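Local coordinates for tailspike protein (Siphovirus 9NA, PDB 3RIQ) that probably recognises Salmonella lipopolysaccharide through its trimeric receptor-binding domain and cleaves the O-antigen chain as an endorhamnosidase, at residues 61-64 with 68-71; 193-198 with 203-208; 374-377 with 381-384; 460-465 with 470-475. One frame throughout, in Å; residues are numbered along the deposited sequence.

Interaction 1 (61-64 with 68-71); sequences AKFI and VLNW
Two successive strands of the right-handed beta-helix, 63-65 and 67-72, lie one after the other along one coil, and their inward side chains F63, L69 and W71 meet in its interior. The pairing is purely through side chains: even the nearest alpha carbons, those of F63 and L69, are 8.6 Å apart, and no hydrogen bond crosses. W71 turns the edge of its six-membered ring toward the face of F63 in an offset edge-to-face pair, with centroids 5.6 Å apart and planes at 87°. The closest approach runs from CZ2 of W71 to CZ of F63, 3.6 Å, and F63 CZ lies in the indole plane. F63 leaves its backbone in the direction of the other strand, which carries the phenyl ring into the interior. Methyl CD2 of L69 comes to 4.2 Å from F63 CG, approaching the ring obliquely. Beyond the pair, F50 makes a second edge-to-face contact with W71, and M85 of strand 79-87 packs on F63. Large aromatic rings suit this place because they can bridge strands too far apart for backbone bonding. The chemistry is therefore dispersion, with probably a small electrostatic contribution from the indole edge, limited by the offset.

Interaction 2 (193-198 with 203-208); sequences FENHHT and TGNKVV
N205 meets F193 where the chain enters strand 206-208, just after G204, whose positive phi suits glycine. Its CB lies over the centre of the F193 ring, 3.6 Å from the centroid and 13° off the normal, a CH-pi contact. The two side chains run antiparallel past one another. While CB caps the ring, the asparagine amide, nearly parallel to it at 11°, runs out past the rim, with ND2 toward F193 CB and N195. The two amides do not bond to each other: N205 ND2 and N195 OD1 are 3.9 Å apart. Instead N225 and the carbonyl of C173 each serve both asparagines, while N205 OD1 accepts from the backbone N of I176. Asparagine suits such a buried place because one amide can both donate and accept. At K206 the backbone N passes 3.9 Å from F193 CZ. V207 then puts methyl CG2 at the ring's edge, 4.0 Å from F193 CE2, a branched apolar group that suits the interior. Around the contact, strand 176-179 supplies I176 and strand 220-223 supplies V220, both packing on F193 between successive coils of the beta-helix.

Interaction 3 (374-377 with 381-384); sequences IVCE and RLRG
L382 faces C376 and I374 across the interior of the beta-helix, and these three buried side chains make up the whole contact between strand 374-376 and the start of strand 381-388. L382 gives the largest share of buried surface. Its forked end straddles the cysteine sulfur: CD1 is 3.9 Å from C376 SG, and CD2 is 4.0 Å from the same atom. C376 points inward from its strand, and chi1 of -59° sets SG beside the backbone N, where it meets both leucine methyls. Cysteine fits well opposite a leucine, being small, polarisable and weakly polar. I374, two residues back and therefore on the same inward side of its strand, adds a looser touch, its CG2 lying 4.4 Å from L382 CD2. I356 and S402 of neighbouring strands also pack on C376, and I359 and V361 on I374. On L382's own strand the alternation places R381 and R383 away from this interior; both form salt bridges with D355, and R383 NE also bonds to H388 of the second subunit. One short strand thus has an apolar inner side and a charged outer side. What joins the two segments is dispersion between methyl groups and sulfur, without any crossing hydrogen bond.

Interaction 4 (460-465 with 470-475); sequences DCQVAS and ASIVKL
D460 and I472 exchange two backbone hydrogen bonds, D460 N to I472 O and I472 N to D460 O, each 2.9 Å, as a hydrogen-bonded pair of the antiparallel hairpin. Farther toward the turn, A470 O accepts twice, from Q462 N at 2.7 Å and from V463 N at 3.1 Å. Q462 and V463 thus both face A470, a classic beta bulge, and their N-H groups reach its O from the same face; A470 N returns a bond to V463 O, on a lone pair. On the D460 side chain, a salt bridge to K474 is weak and long, 3.5 Å between OD1 and NZ, but a water bridges the same two atoms with 2.6 Å bonds. Q462 CG, placed by chi1 (-68°) beside the backbone N, packs on I472 CD1 at 4.0 Å. The bend at chi2 then turns the amide back, and NE2 meets OD2 of D460 from above the carboxylate plane. The small A470 lets V463 come close, while S471, on the other face beside C461, bonds through OG to S454 O of the third subunit. Backbone bonds thus fix the register, whereas the carboxylate, met by Q462, one water and weakly by K474, is probably kept ionised.

Overall arrangement
The four contacts follow one another along the chain without interleaving. Interactions 1, 2 and 3 belong to the parallel beta-helix, where each joins strands facing one another across the interior; their centres are about 20 Å apart from 1 to 2, and about 30 Å from 2 to 3. None touches another; each lies at its own level along the solenoid. Interaction 4 lies beyond this coil, about 38 Å between centres from interaction 3 and about 76 Å from interaction 1, in a five-stranded antiparallel sheet. The change is from side-chain packing to backbone pairing. Interactions 3 and 4 also adjoin other subunits, consistent with trimer contacts toward the C-terminal part of the tailspike.

Interaction 1 (61-64 with 68-71)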
loop_
_atom_site.group_PDB
_atom_site.type_symbol
_atom_site.label_atom_id
_atom_site.label_comp_id
_atom_site.label_asym_id
_atom_site.label_seq_id
_atom_site.Cartn_x
_atom_site.Cartn_y
_atom_site.Cartn_z
ATOM N N ALA A 61 24.840 4.805 -29.068
ATOM C CA ALA A 61 25.888 3.786 -29.169
ATOM C C ALA A 61 26.511 3.651 -27.784
ATOM O O ALA A 61 26.048 4.324 -26.856
ATOM C CB ALA A 61 26.922 4.201 -30.226
ATOM N N LYS A 62 27.510 2.783 -27.611
ATOM C CA LYS A 62 28.004 2.425 -26.286
ATOM C C LYS A 62 29.360 3.015 -25.983
ATOM O O LYS A 62 30.156 3.247 -26.900
ATOM C CB LYS A 62 28.143 0.896 -26.191
ATOM C CG LYS A 62 26.841 0.166 -26.479
ATOM C CD LYS A 62 27.025 -1.317 -26.285
ATOM C CE LYS A 62 25.714 -2.046 -26.522
ATOM N NZ LYS A 62 25.288 -1.960 -27.955
ATOM N N PHE A 63 29.625 3.228 -24.691
ATOM C CA PHE A 63 30.989 3.455 -24.195
ATOM C C PHE A 63 31.581 2.117 -23.733
ATOM O O PHE A 63 31.064 1.507 -22.775
ATOM C CB PHE A 63 30.981 4.440 -23.038
ATOM C CG PHE A 63 30.373 5.778 -23.383
ATOM C CD1 PHE A 63 30.935 6.589 -24.404
ATOM C CD2 PHE A 63 29.230 6.221 -22.727
ATOM C CE1 PHE A 63 30.376 7.860 -24.723
ATOM C CE2 PHE A 63 28.642 7.473 -23.057
ATOM C CZ PHE A 63 29.226 8.296 -24.050
ATOM N N ILE A 64 32.660 1.679 -24.387
ATOM C CA ILE A 64 33.218 0.351 -24.179
ATOM C C ILE A 64 34.614 0.433 -23.598
ATOM O O ILE A 64 35.467 1.118 -24.159
ATOM C CB ILE A 64 33.281 -0.429 -25.521
ATOM C CG1 ILE A 64 31.900 -0.532 -26.166
ATOM C CG2 ILE A 64 33.941 -1.835 -25.333
ATOM C CD1 ILE A 64 31.935 -0.976 -27.651
ATOM N N VAL A 68 37.721 2.985 -15.810
ATOM C CA VAL A 68 36.921 4.179 -15.580
ATOM C C VAL A 68 37.021 5.202 -16.716
ATOM O O VAL A 68 38.113 5.473 -17.235
ATOM C CB VAL A 68 37.309 4.845 -14.209
ATOM C CG1 VAL A 68 38.722 5.425 -14.229
ATOM C CG2 VAL A 68 36.341 5.963 -13.853
ATOM N N LEU A 69 35.879 5.783 -17.069
ATOM C CA LEU A 69 35.821 6.953 -17.973
ATOM C C LEU A 69 35.332 8.139 -17.106
ATOM O O LEU A 69 34.203 8.114 -16.584
ATOM C CB LEU A 69 34.848 6.651 -19.126
ATOM C CG LEU A 69 34.518 7.808 -20.093
ATOM C CD1 LEU A 69 35.814 8.370 -20.764
ATOM C CD2 LEU A 69 33.563 7.289 -21.178
ATOM N N ASN A 70 36.173 9.156 -16.921
ATOM C CA ASN A 70 35.832 10.348 -16.082
ATOM C C ASN A 70 35.198 11.452 -16.901
ATOM O O ASN A 70 35.727 11.854 -17.961
ATOM C CB ASN A 70 37.108 10.914 -15.434
ATOM C CG ASN A 70 37.812 9.916 -14.561
ATOM O OD1 ASN A 70 38.833 9.301 -14.949
ATOM N ND2 ASN A 70 37.304 9.754 -13.366
ATOM N N TRP A 71 34.068 11.964 -16.414
ATOM C CA TRP A 71 33.400 13.121 -17.009
ATOM C C TRP A 71 33.477 14.281 -16.036
ATOM O O TRP A 71 32.881 14.243 -14.933
ATOM C CB TRP A 71 31.953 12.788 -17.344
ATOM C CG TRP A 71 31.775 11.983 -18.617
ATOM C CD1 TRP A 71 32.754 11.339 -19.375
ATOM C CD2 TRP A 71 30.540 11.754 -19.281
ATOM N NE1 TRP A 71 32.157 10.737 -20.475
ATOM C CE2 TRP A 71 30.807 10.971 -20.434
ATOM C CE3 TRP A 71 29.201 12.132 -19.007
ATOM C CZ2 TRP A 71 29.770 10.529 -21.311
ATOM C CZ3 TRP A 71 28.197 11.717 -19.875
ATOM C CH2 TRP A 71 28.486 10.919 -21.022
#

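Interaction 2 (193-198 with 203-208)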
loop_
_atom_site.group_PDB
_atom_site.type_symbol
_atom_site.label_atom_id
_atom_site.label_comp_id
_atom_site.label_asym_id
_atom_site.label_seq_id
_atom_site.Cartn_x
_atom_site.Cartn_y
_atom_site.Cartn_z
ATOM N N PHE A 193 26.228 7.142 -5.260
ATOM C CA PHE A 193 26.402 8.577 -4.981
ATOM C C PHE A 193 27.454 8.693 -3.888
ATOM O O PHE A 193 27.185 8.401 -2.700
ATOM C CB PHE A 193 25.078 9.236 -4.596
ATOM C CG PHE A 193 24.010 9.052 -5.624
ATOM C CD1 PHE A 193 24.103 9.727 -6.851
ATOM C CD2 PHE A 193 22.916 8.199 -5.383
ATOM C CE1 PHE A 193 23.132 9.575 -7.838
ATOM C CE2 PHE A 193 21.911 8.057 -6.373
ATOM C CZ PHE A 193 22.031 8.747 -7.589
ATOM N N GLU A 194 28.686 9.031 -4.298
ATOM C CA GLU A 194 29.861 8.977 -3.418
ATOM C C GLU A 194 30.244 10.383 -2.973
ATOM O O GLU A 194 30.828 11.131 -3.771
ATOM C CB GLU A 194 31.013 8.352 -4.214
ATOM C CG GLU A 194 32.311 8.209 -3.449
ATOM C CD GLU A 194 33.440 7.793 -4.359
ATOM O OE1 GLU A 194 33.592 8.351 -5.428
ATOM O OE2 GLU A 194 34.198 6.890 -4.015
ATOM N N ASN A 195 29.917 10.757 -1.723
ATOM C CA ASN A 195 30.140 12.138 -1.253
ATOM C C ASN A 195 31.037 12.272 -0.024
ATOM O O ASN A 195 31.051 13.305 0.621
ATOM C CB ASN A 195 28.797 12.868 -1.038
ATOM C CG ASN A 195 28.021 13.053 -2.337
ATOM O OD1 ASN A 195 27.431 12.117 -2.840
ATOM N ND2 ASN A 195 28.069 14.231 -2.896
ATOM N N HIS A 196 31.840 11.261 0.282
ATOM C CA HIS A 196 32.645 11.353 1.501
ATOM C C HIS A 196 33.953 12.155 1.370
ATOM O O HIS A 196 34.631 12.332 2.363
ATOM C CB HIS A 196 33.004 9.960 2.004
ATOM C CG HIS A 196 33.941 9.261 1.074
ATOM N ND1 HIS A 196 33.577 8.919 -0.211
ATOM C CD2 HIS A 196 35.235 8.897 1.217
ATOM C CE1 HIS A 196 34.611 8.365 -0.818
ATOM N NE2 HIS A 196 35.630 8.330 0.033
ATOM N N HIS A 197 34.306 12.619 0.173
ATOM C CA HIS A 197 35.575 13.338 0.008
ATOM C C HIS A 197 35.590 14.698 0.678
ATOM O O HIS A 197 36.649 15.271 0.845
ATOM C CB HIS A 197 36.015 13.481 -1.459
ATOM C CG HIS A 197 36.366 12.185 -2.128
ATOM N ND1 HIS A 197 35.977 11.892 -3.414
ATOM C CD2 HIS A 197 37.129 11.148 -1.726
ATOM C CE1 HIS A 197 36.443 10.704 -3.759
ATOM N NE2 HIS A 197 37.156 10.234 -2.751
ATOM N N THR A 198 34.437 15.249 1.038
ATOM C CA THR A 198 34.430 16.499 1.832
ATOM C C THR A 198 33.489 16.386 3.020
ATOM O O THR A 198 32.739 15.416 3.091
ATOM C CB THR A 198 34.070 17.774 1.018
ATOM O OG1 THR A 198 32.651 17.902 0.862
ATOM C CG2 THR A 198 34.746 17.774 -0.352
ATOM N N THR A 203 23.232 15.798 -1.633
ATOM C CA THR A 203 21.781 15.903 -1.494
ATOM C C THR A 203 21.066 15.928 -2.828
ATOM O O THR A 203 21.690 16.264 -3.829
ATOM C CB THR A 203 21.365 17.091 -0.601
ATOM O OG1 THR A 203 20.038 16.882 -0.106
ATOM C CG2 THR A 203 21.425 18.412 -1.373
ATOM N N GLY A 204 19.779 15.557 -2.823
ATOM C CA GLY A 204 18.989 15.576 -4.039
ATOM C C GLY A 204 19.291 14.459 -5.023
ATOM O O GLY A 204 18.802 14.504 -6.137
ATOM N N ASN A 205 20.125 13.483 -4.639
ATOM C CA ASN A 205 20.578 12.435 -5.543
ATOM C C ASN A 205 19.584 11.291 -5.427
ATOM O O ASN A 205 19.294 10.781 -4.308
ATOM C CB ASN A 205 21.964 11.967 -5.151
ATOM C CG ASN A 205 23.005 13.047 -5.364
ATOM O OD1 ASN A 205 22.962 13.773 -6.378
ATOM N ND2 ASN A 205 23.996 13.089 -4.467
ATOM N N LYS A 206 19.003 10.914 -6.549
ATOM C CA LYS A 206 17.884 9.954 -6.536
ATOM C C LYS A 206 17.846 9.060 -7.773
ATOM O O LYS A 206 18.278 9.486 -8.871
ATOM C CB LYS A 206 16.561 10.693 -6.347
ATOM C CG LYS A 206 16.075 11.500 -7.466
ATOM C CD LYS A 206 14.809 12.254 -7.029
ATOM C CE LYS A 206 15.149 13.181 -5.851
ATOM N NZ LYS A 206 14.030 13.979 -5.376
ATOM N N VAL A 207 17.334 7.850 -7.601
ATOM C CA VAL A 207 17.012 6.964 -8.719
ATOM C C VAL A 207 15.501 6.763 -8.684
ATOM O O VAL A 207 14.932 6.461 -7.611
ATOM C CB VAL A 207 17.742 5.611 -8.549
ATOM C CG1 VAL A 207 17.392 4.597 -9.688
ATOM C CG2 VAL A 207 19.293 5.854 -8.476
ATOM N N VAL A 208 14.843 6.872 -9.846
ATOM C CA VAL A 208 13.377 6.662 -9.939
ATOM C C VAL A 208 13.069 5.785 -11.134
ATOM O O VAL A 208 13.362 6.183 -12.266
ATOM C CB VAL A 208 12.640 8.033 -10.121
ATOM C CG1 VAL A 208 11.116 7.814 -10.241
ATOM C CG2 VAL A 208 13.001 9.000 -8.973
#

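Interaction 3 (374-377 with 381-384)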
loop_
_atom_site.group_PDB
_atom_site.type_symbol
_atom_site.label_atom_id
_atom_site.label_comp_id
_atom_site.label_asym_id
_atom_site.label_seq_id
_atom_site.Cartn_x
_atom_site.Cartn_y
_atom_site.Cartn_z
ATOM N N ILE A 374 10.658 -11.757 12.968
ATOM C CA ILE A 374 10.753 -10.307 13.117
ATOM C C ILE A 374 11.515 -10.052 14.409
ATOM O O ILE A 374 11.220 -10.665 15.450
ATOM C CB ILE A 374 9.351 -9.663 13.173
ATOM C CG1 ILE A 374 8.664 -9.782 11.812
ATOM C CG2 ILE A 374 9.419 -8.146 13.565
ATOM C CD1 ILE A 374 7.250 -9.182 11.751
ATOM N N VAL A 375 12.526 -9.197 14.320
ATOM C CA VAL A 375 13.334 -8.798 15.479
ATOM C C VAL A 375 13.386 -7.288 15.594
ATOM O O VAL A 375 13.612 -6.592 14.578
ATOM C CB VAL A 375 14.811 -9.295 15.354
ATOM C CG1 VAL A 375 15.670 -8.722 16.488
ATOM C CG2 VAL A 375 14.867 -10.836 15.344
ATOM N N CYS A 376 13.241 -6.770 16.817
ATOM C CA CYS A 376 13.603 -5.376 17.110
ATOM C C CYS A 376 14.476 -5.409 18.343
ATOM O O CYS A 376 14.123 -6.064 19.378
ATOM C CB CYS A 376 12.392 -4.501 17.425
ATOM S SG CYS A 376 11.147 -4.385 16.119
ATOM N N GLU A 377 15.585 -4.679 18.270
ATOM C CA GLU A 377 16.578 -4.667 19.331
ATOM C C GLU A 377 16.344 -3.545 20.347
ATOM O O GLU A 377 16.882 -3.590 21.464
ATOM C CB GLU A 377 18.012 -4.576 18.746
ATOM C CG GLU A 377 18.418 -5.744 17.893
ATOM C CD GLU A 377 19.144 -6.818 18.645
ATOM O OE1 GLU A 377 19.107 -6.818 19.901
ATOM O OE2 GLU A 377 19.793 -7.657 17.980
ATOM N N ARG A 381 7.909 0.898 17.938
ATOM C CA ARG A 381 6.447 0.818 18.081
ATOM C C ARG A 381 5.936 0.148 16.807
ATOM O O ARG A 381 6.127 0.690 15.707
ATOM C CB ARG A 381 5.843 2.231 18.217
ATOM C CG ARG A 381 6.281 2.935 19.511
ATOM C CD ARG A 381 6.117 4.459 19.467
ATOM N NE ARG A 381 7.044 5.083 18.517
ATOM C CZ ARG A 381 8.311 5.461 18.765
ATOM N NH1 ARG A 381 8.848 5.276 19.968
ATOM N NH2 ARG A 381 9.039 6.047 17.788
ATOM N N LEU A 382 5.300 -1.015 16.950
ATOM C CA LEU A 382 4.869 -1.821 15.796
ATOM C C LEU A 382 3.361 -1.896 15.764
ATOM O O LEU A 382 2.741 -2.206 16.815
ATOM C CB LEU A 382 5.410 -3.250 15.891
ATOM C CG LEU A 382 6.928 -3.450 15.760
ATOM C CD1 LEU A 382 7.660 -2.928 16.977
ATOM C CD2 LEU A 382 7.240 -4.922 15.563
ATOM N N ARG A 383 2.767 -1.629 14.594
ATOM C CA ARG A 383 1.287 -1.668 14.463
ATOM C C ARG A 383 0.947 -2.338 13.147
ATOM O O ARG A 383 1.359 -1.846 12.095
ATOM C CB ARG A 383 0.614 -0.287 14.526
ATOM C CG ARG A 383 0.949 0.606 15.712
ATOM C CD ARG A 383 1.949 1.619 15.328
ATOM N NE ARG A 383 2.243 2.657 16.323
ATOM C CZ ARG A 383 3.185 3.588 16.124
ATOM N NH1 ARG A 383 3.886 3.598 14.979
ATOM N NH2 ARG A 383 3.446 4.486 17.059
ATOM N N GLY A 384 0.178 -3.419 13.193
ATOM C CA GLY A 384 -0.244 -4.074 11.978
ATOM C C GLY A 384 0.846 -4.994 11.482
ATOM O O GLY A 384 1.610 -4.636 10.588
#

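Interaction 4 (460-465 with 470-475)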
loop_
_atom_site.group_PDB
_atom_site.type_symbol
_atom_site.label_atom_id
_atom_site.label_comp_id
_atom_site.label_asym_id
_atom_site.label_seq_id
_atom_site.Cartn_x
_atom_site.Cartn_y
_atom_site.Cartn_z
ATOM N N ASP A 460 -15.887 -27.758 23.243
ATOM C CA ASP A 460 -15.458 -29.072 22.767
ATOM C C ASP A 460 -16.625 -29.773 22.094
ATOM O O ASP A 460 -17.561 -30.208 22.780
ATOM C CB ASP A 460 -14.917 -29.891 23.956
ATOM C CG ASP A 460 -14.384 -31.261 23.546
ATOM O OD1 ASP A 460 -13.500 -31.772 24.271
ATOM O OD2 ASP A 460 -14.833 -31.828 22.524
ATOM N N CYS A 461 -16.577 -29.895 20.765
ATOM C CA CYS A 461 -17.683 -30.489 20.014
ATOM C C CYS A 461 -17.596 -31.999 20.042
ATOM O O CYS A 461 -16.613 -32.580 19.586
ATOM C CB CYS A 461 -17.672 -30.002 18.564
ATOM S SG CYS A 461 -19.022 -30.742 17.572
ATOM N N GLN A 462 -18.627 -32.612 20.629
ATOM C CA GLN A 462 -18.714 -34.059 20.775
ATOM C C GLN A 462 -19.501 -34.738 19.667
ATOM O O GLN A 462 -19.232 -35.919 19.349
ATOM C CB GLN A 462 -19.324 -34.410 22.147
ATOM C CG GLN A 462 -18.416 -34.068 23.294
ATOM C CD GLN A 462 -17.163 -34.918 23.286
ATOM O OE1 GLN A 462 -17.230 -36.127 23.482
ATOM N NE2 GLN A 462 -16.016 -34.291 23.024
ATOM N N VAL A 463 -20.489 -34.040 19.118
ATOM C CA VAL A 463 -21.228 -34.530 17.925
ATOM C C VAL A 463 -21.246 -33.387 16.902
ATOM O O VAL A 463 -21.800 -32.317 17.178
ATOM C CB VAL A 463 -22.666 -35.026 18.267
ATOM C CG1 VAL A 463 -23.442 -35.402 16.985
ATOM C CG2 VAL A 463 -22.636 -36.250 19.250
ATOM N N ALA A 464 -20.627 -33.619 15.743
ATOM C CA ALA A 464 -20.510 -32.614 14.687
ATOM C C ALA A 464 -21.462 -33.028 13.587
ATOM O O ALA A 464 -21.038 -33.592 12.572
ATOM C CB ALA A 464 -19.071 -32.568 14.134
ATOM N N SER A 465 -22.756 -32.852 13.818
ATOM C CA SER A 465 -23.757 -33.121 12.795
ATOM C C SER A 465 -24.534 -31.838 12.644
ATOM O O SER A 465 -25.036 -31.305 13.646
ATOM C CB SER A 465 -24.730 -34.214 13.241
ATOM O OG SER A 465 -24.072 -35.435 13.510
ATOM N N ALA A 470 -23.589 -31.514 19.490
ATOM C CA ALA A 470 -23.455 -31.690 20.939
ATOM C C ALA A 470 -22.067 -31.223 21.349
ATOM O O ALA A 470 -21.077 -31.458 20.635
ATOM C CB ALA A 470 -23.663 -33.134 21.363
ATOM N N SER A 471 -22.001 -30.561 22.506
ATOM C CA SER A 471 -20.747 -30.034 23.019
ATOM C C SER A 471 -20.639 -30.074 24.545
ATOM O O SER A 471 -21.648 -30.186 25.274
ATOM C CB SER A 471 -20.545 -28.574 22.560
ATOM O OG SER A 471 -21.406 -27.699 23.296
ATOM N N ILE A 472 -19.397 -29.923 25.003
ATOM C CA ILE A 472 -19.091 -29.676 26.405
ATOM C C ILE A 472 -18.385 -28.319 26.484
ATOM O O ILE A 472 -17.538 -28.011 25.632
ATOM C CB ILE A 472 -18.181 -30.783 26.991
ATOM C CG1 ILE A 472 -18.817 -32.165 26.811
ATOM C CG2 ILE A 472 -17.933 -30.530 28.469
ATOM C CD1 ILE A 472 -17.836 -33.316 27.139
ATOM N N VAL A 473 -18.785 -27.476 27.448
ATOM C CA VAL A 473 -18.098 -26.192 27.694
ATOM C C VAL A 473 -17.267 -26.340 28.974
ATOM O O VAL A 473 -17.733 -26.950 29.952
ATOM C CB VAL A 473 -19.156 -25.089 27.805
ATOM C CG1 VAL A 473 -18.590 -23.760 28.417
ATOM C CG2 VAL A 473 -19.787 -24.850 26.423
ATOM N N LYS A 474 -16.060 -25.799 28.990
ATOM C CA LYS A 474 -15.160 -25.943 30.125
ATOM C C LYS A 474 -14.506 -24.612 30.418
ATOM O O LYS A 474 -14.255 -23.817 29.482
ATOM C CB LYS A 474 -14.055 -26.968 29.850
ATOM C CG LYS A 474 -14.539 -28.282 29.303
ATOM C CD LYS A 474 -13.359 -29.098 28.799
ATOM C CE LYS A 474 -13.854 -30.387 28.194
ATOM N NZ LYS A 474 -12.763 -31.246 27.630
ATOM N N LEU A 475 -14.179 -24.371 31.685
ATOM C CA LEU A 475 -13.451 -23.162 32.081
ATOM C C LEU A 475 -12.578 -23.505 33.276
ATOM O O LEU A 475 -13.079 -24.100 34.248
ATOM C CB LEU A 475 -14.425 -22.024 32.439
ATOM C CG LEU A 475 -13.835 -20.702 32.963
ATOM C CD1 LEU A 475 -12.888 -20.053 31.924
ATOM C CD2 LEU A 475 -14.946 -19.700 33.410
HETATM O O HOH W 1 -11.638 -30.355 25.483
#